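Local coordinates for SusD superfamily protein (PDB 3L22) that probably binds glycans at the outer membrane of Bacteroides fragilis ahead of their import, as in other SusD-family proteins, at residues V148-T153 with Y172-S177; Y130-Y135 with S166-I171; N93-F98 with F122-A127. One frame throughout, in Å; residues are numbered along the deposited sequence. Where two conformers were deposited one is given.

In the fold
Contacts 2 and 3 are buried and contact 1 is partly buried, nearer the surface, with a zinc ion on its histidine. Contacts 1 and 2 share helix 168-178: contact 2 meets its first turn near the tail of helix 113-131, and contact 1 its middle. Contact 3 pairs the middle of helix 113-131 with helix 79-103. The chemistry differs accordingly: leucines against a metal-bound imidazole in contact 1, a single amide-to-carbonyl bond with apolar flanks in contact 2, and valines beside an arginine-asparagine bond in contact 3. Asn96 of contact 3 also reaches the loop of contact 1 through its ND2, and Val148 O of contact 1 is probably hydrogen-bonded to Ser166 N of contact 2.

Contact 1. Residues V148-T153 with Y172-S177; sequences VPLRLT and YEHILS. With ZN (zinc ion), chain H; EDO (1,2-ethanediol), chain Z.
Leu150 and Leu152, two alternate residues of the loop 148-153, lean on the imidazole of His174 in helix 168-178, and the contact between the two segments consists of these pairs. Along the helix, Tyr172 comes first and packs on Val210 of helix 200-213. His174 then swings its ring out toward the loop, with CG anti to the backbone N (chi1 170°). Leu150 reaches the root of that side chain, its CD2 lying 3.9 Å from His174 CB and its CD1 4.0 Å from His174 CG. The Leu152 side chain and the imidazole run toward each other, the leucine methyls meeting the outer part of the ring obliquely. Leu152 CD2 lies 3.5 Å from His174 NE2, and Leu152 CD1 is 3.6 Å from His174 CE1. Both ring nitrogens are engaged. His174 ND1 binds a zinc ion at 2.2 Å, the ion also holding a water and two atoms from elsewhere, while NE2 is hydrogen-bonded to Asp178 OD2, one turn further along the helix. Together the two bonds should hold the ring's rotation, and the carboxylate would be expected to make ND1 a better metal donor. Past Ile175, which joins Tyr172 on Val210, the carbonyl O of Leu176 accepts a bond of 2.7 Å from O2 of a 1,2-ethanediol, probably a crystallisation additive, which Lys207 also holds. Ser177 OG makes a weak bond back to Glu173 O. Arg124 of helix 113-131 touches both Leu152 and His174, while Tyr128 of the same helix touches Leu150 and hydrogen-bonds Arg151 O. Val148 and Pro149 lie on Trp85 of helix 79-103, so that the loop rests against helices 79-103 and 113-131 and meets helix 168-178 through its leucines.

Contact 2. Residues Y130-Y135 with S166-I171; sequences YLNNLY and STVKQI
With chi1 at -138°, off the staggered positions, and chi2 at 27°, Asn132 extends its amide between Val168 and Ile171. Both partners set CG2 anti to their backbone N, which turns these methyls to the amide. The meeting point is the first turn of helix 168-178, which opens with a capping box and packs near the C-terminal end of helix 113-131 in the helical, TPR-related part of this SusD-family protein. Asn132 ND2 donates to Val168 O over 3.1 Å, almost straight at 175°. The acceptor lies practically in the amide plane, while the donor is tilted somewhat out of the carbonyl plane of Val168. The other end of the amide has apolar company: Asn132 OD1 is 3.4 Å from Ile171 CB, and Asn132 CG is 3.5 Å from Ile171 CG2, the two side chains sliding past each other in opposite directions. OD1 is also hydrogen-bonded to Ser147, so each end of this buried amide has a hydrogen-bond partner, which is consistent with the modelled flip. Tyr172, the residue after Ile171, also packs against Asn132. At the N-cap, Thr167 N donates to Gln170 OE1 at 2.8 Å, and Gln170 N, in the first turn, donates back to Thr167 OG1 at 3.0 Å, the reciprocal pair that defines the box. Val168 crosses the asparagine at about a right angle, its CG2 lying 3.5 Å from the same Asn132 ND2 that bonds its carbonyl.

Contact 3. Residues N93-F98 with F122-A127; sequences NKVNTF and FVRALA
This is a buried helix-helix contact, in which helices 79-103 and 113-131 pack side by side in nearly antiparallel fashion, their local axes 9.4 Å apart and 155° between their directions. Val95 packs against Val123 and Arg124 of the facing helix. Its CG2 lies 4.0 Å from Val123 CG1, while its CG1 sits 3.8 Å from Arg124 CB and stands over one face of the arginine's guanidinium. Pairing of this kind between antiparallel helices suits the SusD family, which belongs to the TPR clan. Polar contact flanks the valines: Arg124 leaves its backbone with CG anti to N and bends at its third torsion (chi3 68°), which brings NH1 to Asn96 OD1 at 2.9 Å. The N-H points at the oxygen at 163° and the oxygen lies in the guanidinium plane, though the donor stands well out of the plane of the amide carbonyl. Asn96 OD1 also rests 3.4 Å from Arg124 CD. Further along the guanidinium, NH2 forms a salt bridge with Asp178, the carboxylate that also holds His174. On the asparagine, ND2 donates to the carbonyls of Arg151 and Thr153, tying the loop 148-153 to helix 79-103.

Contact 1. Residues V148-T153 with Y172-S177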
loop_
_atom_site.group_PDB
_atom_site.type_symbol
_atom_site.label_atom_id
_atom_site.label_comp_id
_atom_site.label_asym_id
_atom_site.label_seq_id
_atom_site.Cartn_x
_atom_site.Cartn_y
_atom_site.Cartn_z
ATOM N N VAL A 148 -10.639 -11.422 -8.438
ATOM C CA VAL A 148 -10.784 -10.567 -9.616
ATOM C C VAL A 148 -10.333 -11.364 -10.858
ATOM O O VAL A 148 -9.623 -12.350 -10.716
ATOM C CB VAL A 148 -9.974 -9.263 -9.470
ATOM C CG1 VAL A 148 -10.419 -8.418 -8.224
ATOM C CG2 VAL A 148 -8.460 -9.523 -9.463
ATOM N N PRO A 149 -10.755 -10.955 -12.079
ATOM C CA PRO A 149 -10.212 -11.563 -13.301
ATOM C C PRO A 149 -8.723 -11.351 -13.448
ATOM O O PRO A 149 -8.239 -10.210 -13.269
ATOM C CB PRO A 149 -10.935 -10.814 -14.418
ATOM C CG PRO A 149 -12.206 -10.250 -13.738
ATOM C CD PRO A 149 -11.789 -9.948 -12.374
ATOM N N LEU A 150 -8.011 -12.437 -13.764
ATOM C CA LEU A 150 -6.582 -12.392 -13.892
ATOM C C LEU A 150 -6.279 -12.124 -15.375
ATOM O O LEU A 150 -6.096 -13.049 -16.156
ATOM C CB LEU A 150 -5.952 -13.703 -13.386
ATOM C CG LEU A 150 -4.424 -13.810 -13.368
ATOM C CD1 LEU A 150 -3.747 -12.543 -12.804
ATOM C CD2 LEU A 150 -4.008 -15.033 -12.549
ATOM N N ARG A 151 -6.264 -10.850 -15.750
ATOM C CA ARG A 151 -6.028 -10.442 -17.146
ATOM C C ARG A 151 -4.528 -10.241 -17.382
ATOM O O ARG A 151 -3.917 -9.345 -16.797
ATOM C CB ARG A 151 -6.792 -9.150 -17.454
ATOM C CG ARG A 151 -8.287 -9.222 -17.102
ATOM C CD ARG A 151 -9.081 -8.076 -17.662
ATOM N NE ARG A 151 -10.509 -8.200 -17.379
ATOM C CZ ARG A 151 -11.368 -8.946 -18.063
ATOM N NH1 ARG A 151 -10.992 -9.663 -19.128
ATOM N NH2 ARG A 151 -12.642 -8.948 -17.688
ATOM N N LEU A 152 -3.954 -11.081 -18.241
ATOM C CA LEU A 152 -2.525 -11.080 -18.501
ATOM C C LEU A 152 -2.134 -10.933 -19.976
ATOM O O LEU A 152 -0.961 -10.903 -20.282
ATOM C CB LEU A 152 -1.889 -12.336 -17.887
ATOM C CG LEU A 152 -2.011 -12.476 -16.368
ATOM C CD1 LEU A 152 -1.504 -13.885 -15.926
ATOM C CD2 LEU A 152 -1.267 -11.362 -15.617
ATOM N N THR A 153 -3.084 -10.782 -20.880
ATOM C CA THR A 153 -2.780 -10.640 -22.301
ATOM C C THR A 153 -2.912 -9.185 -22.719
ATOM O O THR A 153 -3.688 -8.443 -22.132
ATOM C CB THR A 153 -3.739 -11.463 -23.143
ATOM O OG1 THR A 153 -5.074 -11.087 -22.789
ATOM C CG2 THR A 153 -3.555 -12.988 -22.885
ATOM N N TYR A 172 -2.563 -14.051 -5.442
ATOM C CA TYR A 172 -1.291 -14.040 -4.759
ATOM C C TYR A 172 -0.236 -14.887 -5.447
ATOM O O TYR A 172 0.938 -14.494 -5.518
ATOM C CB TYR A 172 -1.413 -14.480 -3.306
ATOM C CG TYR A 172 -2.001 -13.460 -2.354
ATOM C CD1 TYR A 172 -1.624 -12.109 -2.394
ATOM C CD2 TYR A 172 -2.887 -13.843 -1.365
ATOM C CE1 TYR A 172 -2.158 -11.181 -1.472
ATOM C CE2 TYR A 172 -3.425 -12.908 -0.479
ATOM C CZ TYR A 172 -3.048 -11.609 -0.521
ATOM O OH TYR A 172 -3.584 -10.700 0.371
ATOM N N GLU A 173 -0.638 -16.041 -5.958
ATOM C CA GLU A 173 0.311 -16.958 -6.595
ATOM C C GLU A 173 0.849 -16.361 -7.885
ATOM O O GLU A 173 2.032 -16.523 -8.190
ATOM C CB GLU A 173 -0.328 -18.332 -6.828
ATOM C CG GLU A 173 -0.408 -19.153 -5.513
ATOM C CD GLU A 173 -1.323 -20.368 -5.571
ATOM O OE1 GLU A 173 -2.261 -20.428 -6.424
ATOM O OE2 GLU A 173 -1.091 -21.289 -4.735
ATOM N N HIS A 174 0.006 -15.630 -8.611
ATOM C CA HIS A 174 0.484 -14.965 -9.821
ATOM C C HIS A 174 1.430 -13.783 -9.467
ATOM O O HIS A 174 2.470 -13.593 -10.104
ATOM C CB HIS A 174 -0.626 -14.457 -10.742
ATOM C CG HIS A 174 -0.061 -13.595 -11.802
ATOM N ND1 HIS A 174 0.591 -14.129 -12.877
ATOM C CD2 HIS A 174 0.170 -12.262 -11.847
ATOM C CE1 HIS A 174 1.150 -13.166 -13.585
ATOM N NE2 HIS A 174 0.925 -12.018 -12.962
ATOM N N ILE A 175 1.081 -13.029 -8.445
ATOM C CA ILE A 175 1.951 -11.958 -7.934
ATOM C C ILE A 175 3.327 -12.526 -7.634
ATOM O O ILE A 175 4.322 -11.942 -8.032
ATOM C CB ILE A 175 1.352 -11.265 -6.695
ATOM C CG1 ILE A 175 0.127 -10.440 -7.112
ATOM C CG2 ILE A 175 2.390 -10.361 -5.995
ATOM C CD1 ILE A 175 -0.815 -10.011 -5.957
ATOM N N LEU A 176 3.391 -13.706 -7.008
ATOM C CA LEU A 176 4.680 -14.306 -6.707
ATOM C C LEU A 176 5.425 -14.658 -7.992
ATOM O O LEU A 176 6.661 -14.523 -8.034
ATOM C CB LEU A 176 4.536 -15.531 -5.803
ATOM C CG LEU A 176 4.032 -15.282 -4.391
ATOM C CD1 LEU A 176 3.752 -16.649 -3.716
ATOM C CD2 LEU A 176 5.007 -14.434 -3.597
ATOM N N SER A 177 4.701 -15.105 -9.025
ATOM C CA SER A 177 5.337 -15.325 -10.327
ATOM C C SER A 177 5.936 -14.047 -10.947
ATOM O O SER A 177 7.038 -14.074 -11.478
ATOM C CB SER A 177 4.360 -15.934 -11.320
ATOM O OG SER A 177 3.991 -17.213 -10.914
HETATM ZN ZN ZN H . 0.763 -16.205 -13.470
HETATM C C1 EDO Z . 9.524 -16.995 -5.147
HETATM O O1 EDO Z . 10.584 -16.145 -4.730
HETATM C C2 EDO Z . 8.318 -16.314 -5.743
HETATM O O2 EDO Z . 8.458 -14.929 -6.006
HETATM O O HOH W 1 2.515 -15.918 -14.804
#

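Contact 2. Residues Y130-Y135 with S166-I171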
loop_
_atom_site.group_PDB
_atom_site.type_symbol
_atom_site.label_atom_id
_atom_site.label_comp_id
_atom_site.label_asym_id
_atom_site.label_seq_id
_atom_site.Cartn_x
_atom_site.Cartn_y
_atom_site.Cartn_z
ATOM N N TYR A 130 -3.089 -4.687 -4.655
ATOM C CA TYR A 130 -4.101 -3.789 -4.110
ATOM C C TYR A 130 -5.548 -4.256 -4.411
ATOM O O TYR A 130 -6.393 -4.206 -3.518
ATOM C CB TYR A 130 -3.833 -2.346 -4.535
ATOM C CG TYR A 130 -2.630 -1.737 -3.817
ATOM C CD1 TYR A 130 -2.621 -1.610 -2.434
ATOM C CD2 TYR A 130 -1.541 -1.257 -4.530
ATOM C CE1 TYR A 130 -1.551 -1.033 -1.768
ATOM C CE2 TYR A 130 -0.457 -0.694 -3.889
ATOM C CZ TYR A 130 -0.473 -0.564 -2.507
ATOM O OH TYR A 130 0.584 -0.002 -1.852
ATOM N N LEU A 131 -5.811 -4.776 -5.604
ATOM C CA LEU A 131 -7.123 -5.348 -5.906
ATOM C C LEU A 131 -7.441 -6.529 -4.963
ATOM O O LEU A 131 -8.574 -6.666 -4.476
ATOM C CB LEU A 131 -7.209 -5.799 -7.358
ATOM C CG LEU A 131 -7.099 -4.765 -8.488
ATOM C CD1 LEU A 131 -7.102 -5.484 -9.835
ATOM C CD2 LEU A 131 -8.271 -3.724 -8.367
ATOM N N ASN A 132 -6.416 -7.307 -4.618
ATOM C CA ASN A 132 -6.590 -8.496 -3.792
ATOM C C ASN A 132 -6.883 -8.136 -2.335
ATOM O O ASN A 132 -7.206 -9.016 -1.549
ATOM C CB ASN A 132 -5.339 -9.398 -3.831
ATOM C CG ASN A 132 -5.665 -10.881 -3.941
ATOM O OD1 ASN A 132 -6.709 -11.258 -4.461
ATOM N ND2 ASN A 132 -4.740 -11.741 -3.457
ATOM N N ASN A 133 -6.694 -6.868 -1.973
ATOM C CA ASN A 133 -6.999 -6.369 -0.633
ATOM C C ASN A 133 -8.251 -5.494 -0.571
ATOM O O ASN A 133 -8.468 -4.793 0.441
ATOM C CB ASN A 133 -5.779 -5.622 -0.089
ATOM C CG ASN A 133 -4.694 -6.560 0.388
ATOM O OD1 ASN A 133 -4.811 -7.120 1.486
ATOM N ND2 ASN A 133 -3.648 -6.763 -0.433
ATOM N N LEU A 134 -9.111 -5.602 -1.595
ATOM C CA LEU A 134 -10.424 -4.935 -1.633
ATOM C C LEU A 134 -11.594 -5.886 -1.938
ATOM O O LEU A 134 -12.599 -5.868 -1.228
ATOM C CB LEU A 134 -10.424 -3.781 -2.630
ATOM C CG LEU A 134 -9.540 -2.592 -2.226
ATOM C CD1 LEU A 134 -9.293 -1.659 -3.427
ATOM C CD2 LEU A 134 -10.160 -1.860 -1.009
ATOM N N TYR A 135 -11.450 -6.728 -2.955
ATOM C CA TYR A 135 -12.559 -7.511 -3.493
ATOM C C TYR A 135 -12.804 -8.892 -2.839
ATOM O O TYR A 135 -13.930 -9.224 -2.590
ATOM C CB TYR A 135 -12.431 -7.573 -5.023
ATOM C CG TYR A 135 -12.520 -6.170 -5.606
ATOM C CD1 TYR A 135 -13.767 -5.534 -5.772
ATOM C CD2 TYR A 135 -11.375 -5.450 -5.934
ATOM C CE1 TYR A 135 -13.862 -4.219 -6.270
ATOM C CE2 TYR A 135 -11.470 -4.125 -6.413
ATOM C CZ TYR A 135 -12.699 -3.525 -6.589
ATOM O OH TYR A 135 -12.760 -2.245 -7.093
ATOM N N SER A 166 -10.518 -15.115 -10.556
ATOM C CA SER A 166 -9.601 -16.027 -9.890
ATOM C C SER A 166 -9.766 -15.896 -8.388
ATOM O O SER A 166 -10.361 -14.920 -7.914
ATOM C CB SER A 166 -8.169 -15.692 -10.274
ATOM O OG SER A 166 -7.957 -16.082 -11.614
ATOM N N THR A 167 -9.242 -16.869 -7.641
ATOM C CA THR A 167 -9.336 -16.846 -6.189
ATOM C C THR A 167 -8.271 -15.898 -5.570
ATOM O O THR A 167 -7.281 -15.580 -6.214
ATOM C CB THR A 167 -9.186 -18.235 -5.587
ATOM O OG1 THR A 167 -7.843 -18.682 -5.759
ATOM C CG2 THR A 167 -10.196 -19.291 -6.217
ATOM N N VAL A 168 -8.485 -15.473 -4.329
ATOM C CA VAL A 168 -7.496 -14.707 -3.567
ATOM C C VAL A 168 -6.129 -15.430 -3.558
ATOM O O VAL A 168 -5.095 -14.789 -3.788
ATOM C CB VAL A 168 -8.021 -14.318 -2.170
ATOM C CG1 VAL A 168 -8.322 -15.569 -1.264
ATOM C CG2 VAL A 168 -7.087 -13.302 -1.447
ATOM N N LYS A 169 -6.126 -16.758 -3.385
ATOM C CA LYS A 169 -4.888 -17.534 -3.461
ATOM C C LYS A 169 -4.270 -17.446 -4.874
ATOM O O LYS A 169 -3.056 -17.253 -5.026
ATOM C CB LYS A 169 -5.126 -19.005 -3.071
ATOM C CG LYS A 169 -3.952 -20.012 -3.345
ATOM C CD LYS A 169 -4.315 -21.454 -2.873
ATOM C CE LYS A 169 -3.162 -22.502 -2.929
ATOM N NZ LYS A 169 -2.772 -23.043 -4.318
ATOM N N GLN A 170 -5.087 -17.588 -5.905
ATOM C CA GLN A 170 -4.544 -17.580 -7.282
ATOM C C GLN A 170 -3.920 -16.235 -7.617
ATOM O O GLN A 170 -2.888 -16.167 -8.316
ATOM C CB GLN A 170 -5.620 -17.957 -8.316
ATOM C CG GLN A 170 -5.944 -19.435 -8.340
ATOM C CD GLN A 170 -7.211 -19.748 -9.133
ATOM O OE1 GLN A 170 -8.178 -18.967 -9.178
ATOM N NE2 GLN A 170 -7.201 -20.903 -9.775
ATOM N N ILE A 171 -4.528 -15.165 -7.118
ATOM C CA ILE A 171 -3.997 -13.830 -7.409
ATOM C C ILE A 171 -2.647 -13.664 -6.716
ATOM O O ILE A 171 -1.677 -13.218 -7.349
ATOM C CB ILE A 171 -4.986 -12.707 -7.029
ATOM C CG1 ILE A 171 -6.226 -12.754 -7.920
ATOM C CG2 ILE A 171 -4.320 -11.322 -7.101
ATOM C CD1 ILE A 171 -6.033 -12.528 -9.404
#

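Contact 3. Residues N93-F98 with F122-A127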
loop_
_atom_site.group_PDB
_atom_site.type_symbol
_atom_site.label_atom_id
_atom_site.label_comp_id
_atom_site.label_asym_id
_atom_site.label_seq_id
_atom_site.Cartn_x
_atom_site.Cartn_y
_atom_site.Cartn_z
ATOM N N ASN A 93 -3.183 -3.542 -18.174
ATOM C CA ASN A 93 -3.161 -3.738 -19.621
ATOM C C ASN A 93 -1.971 -3.020 -20.265
ATOM O O ASN A 93 -1.388 -3.537 -21.205
ATOM C CB ASN A 93 -4.473 -3.313 -20.304
ATOM C CG ASN A 93 -4.530 -3.762 -21.776
ATOM O OD1 ASN A 93 -4.411 -4.962 -22.088
ATOM N ND2 ASN A 93 -4.677 -2.795 -22.693
ATOM N N LYS A 94 -1.613 -1.845 -19.740
ATOM C CA LYS A 94 -0.387 -1.163 -20.161
ATOM C C LYS A 94 0.854 -2.003 -19.932
ATOM O O LYS A 94 1.722 -2.045 -20.807
ATOM C CB LYS A 94 -0.233 0.200 -19.479
ATOM C CG LYS A 94 -1.173 1.251 -20.068
ATOM C CD LYS A 94 -1.148 2.583 -19.273
ATOM C CE LYS A 94 -2.012 3.636 -19.947
ATOM N NZ LYS A 94 -1.213 4.142 -21.111
ATOM N N VAL A 95 0.936 -2.688 -18.794
ATOM C CA VAL A 95 2.069 -3.600 -18.554
ATOM C C VAL A 95 2.032 -4.789 -19.543
ATOM O O VAL A 95 3.021 -5.108 -20.159
ATOM C CB VAL A 95 2.123 -4.127 -17.097
ATOM C CG1 VAL A 95 3.140 -5.331 -16.981
ATOM C CG2 VAL A 95 2.448 -2.992 -16.104
ATOM N N ASN A 96 0.870 -5.395 -19.730
ATOM C CA ASN A 96 0.729 -6.553 -20.629
ATOM C C ASN A 96 1.203 -6.162 -22.054
ATOM O O ASN A 96 1.961 -6.905 -22.693
ATOM C CB ASN A 96 -0.726 -7.030 -20.691
ATOM C CG ASN A 96 -1.263 -7.519 -19.329
ATOM O OD1 ASN A 96 -0.496 -7.718 -18.413
ATOM N ND2 ASN A 96 -2.593 -7.684 -19.206
ATOM N N THR A 97 0.770 -4.984 -22.505
ATOM C CA THR A 97 1.151 -4.436 -23.810
ATOM C C THR A 97 2.620 -4.076 -23.899
ATOM O O THR A 97 3.274 -4.444 -24.863
ATOM C CB THR A 97 0.289 -3.233 -24.156
ATOM O OG1 THR A 97 -1.061 -3.641 -23.965
ATOM C CG2 THR A 97 0.520 -2.772 -25.628
ATOM N N PHE A 98 3.138 -3.406 -22.880
ATOM C CA PHE A 98 4.561 -3.124 -22.796
ATOM C C PHE A 98 5.378 -4.407 -22.932
ATOM O O PHE A 98 6.299 -4.436 -23.741
ATOM C CB PHE A 98 4.910 -2.431 -21.478
ATOM C CG PHE A 98 6.390 -2.202 -21.258
ATOM C CD1 PHE A 98 7.016 -1.090 -21.785
ATOM C CD2 PHE A 98 7.128 -3.049 -20.452
ATOM C CE1 PHE A 98 8.366 -0.857 -21.575
ATOM C CE2 PHE A 98 8.477 -2.824 -20.215
ATOM C CZ PHE A 98 9.100 -1.730 -20.779
ATOM N N PHE A 122 6.757 -5.955 -11.766
ATOM C CA PHE A 122 6.545 -5.405 -10.432
ATOM C C PHE A 122 5.292 -4.496 -10.402
ATOM O O PHE A 122 4.478 -4.625 -9.509
ATOM C CB PHE A 122 7.763 -4.618 -9.951
ATOM C CG PHE A 122 7.523 -3.878 -8.687
ATOM C CD1 PHE A 122 7.681 -4.525 -7.449
ATOM C CD2 PHE A 122 7.058 -2.561 -8.701
ATOM C CE1 PHE A 122 7.436 -3.866 -6.271
ATOM C CE2 PHE A 122 6.794 -1.901 -7.512
ATOM C CZ PHE A 122 6.984 -2.583 -6.284
ATOM N N VAL A 123 5.159 -3.599 -11.382
ATOM C CA VAL A 123 4.007 -2.714 -11.474
ATOM C C VAL A 123 2.694 -3.524 -11.614
ATOM O O VAL A 123 1.741 -3.256 -10.895
ATOM C CB VAL A 123 4.178 -1.688 -12.589
ATOM C CG1 VAL A 123 2.928 -0.848 -12.779
ATOM C CG2 VAL A 123 5.386 -0.781 -12.278
ATOM N N ARG A 124 2.690 -4.569 -12.448
ATOM C CA ARG A 124 1.503 -5.428 -12.562
ATOM C C ARG A 124 1.220 -6.142 -11.246
ATOM O O ARG A 124 0.069 -6.206 -10.814
ATOM C CB ARG A 124 1.686 -6.426 -13.674
ATOM C CG ARG A 124 0.479 -7.319 -13.916
ATOM C CD ARG A 124 0.632 -8.040 -15.256
ATOM N NE ARG A 124 1.706 -9.011 -15.231
ATOM C CZ ARG A 124 2.159 -9.650 -16.319
ATOM N NH1 ARG A 124 1.619 -9.454 -17.537
ATOM N NH2 ARG A 124 3.104 -10.561 -16.175
ATOM N N ALA A 125 2.277 -6.600 -10.582
ATOM C CA ALA A 125 2.157 -7.306 -9.315
ATOM C C ALA A 125 1.547 -6.404 -8.226
ATOM O O ALA A 125 0.624 -6.813 -7.487
ATOM C CB ALA A 125 3.554 -7.855 -8.873
ATOM N N LEU A 126 2.023 -5.163 -8.171
ATOM C CA LEU A 126 1.501 -4.203 -7.225
ATOM C C LEU A 126 0.006 -3.883 -7.464
ATOM O O LEU A 126 -0.810 -3.774 -6.501
ATOM C CB LEU A 126 2.374 -2.926 -7.264
ATOM C CG LEU A 126 2.234 -1.945 -6.110
ATOM C CD1 LEU A 126 2.462 -2.608 -4.710
ATOM C CD2 LEU A 126 3.148 -0.708 -6.288
ATOM N N ALA A 127 -0.365 -3.741 -8.732
ATOM C CA ALA A 127 -1.747 -3.432 -9.069
ATOM C C ALA A 127 -2.667 -4.567 -8.603
ATOM O O ALA A 127 -3.667 -4.337 -7.897
ATOM C CB ALA A 127 -1.876 -3.186 -10.558
#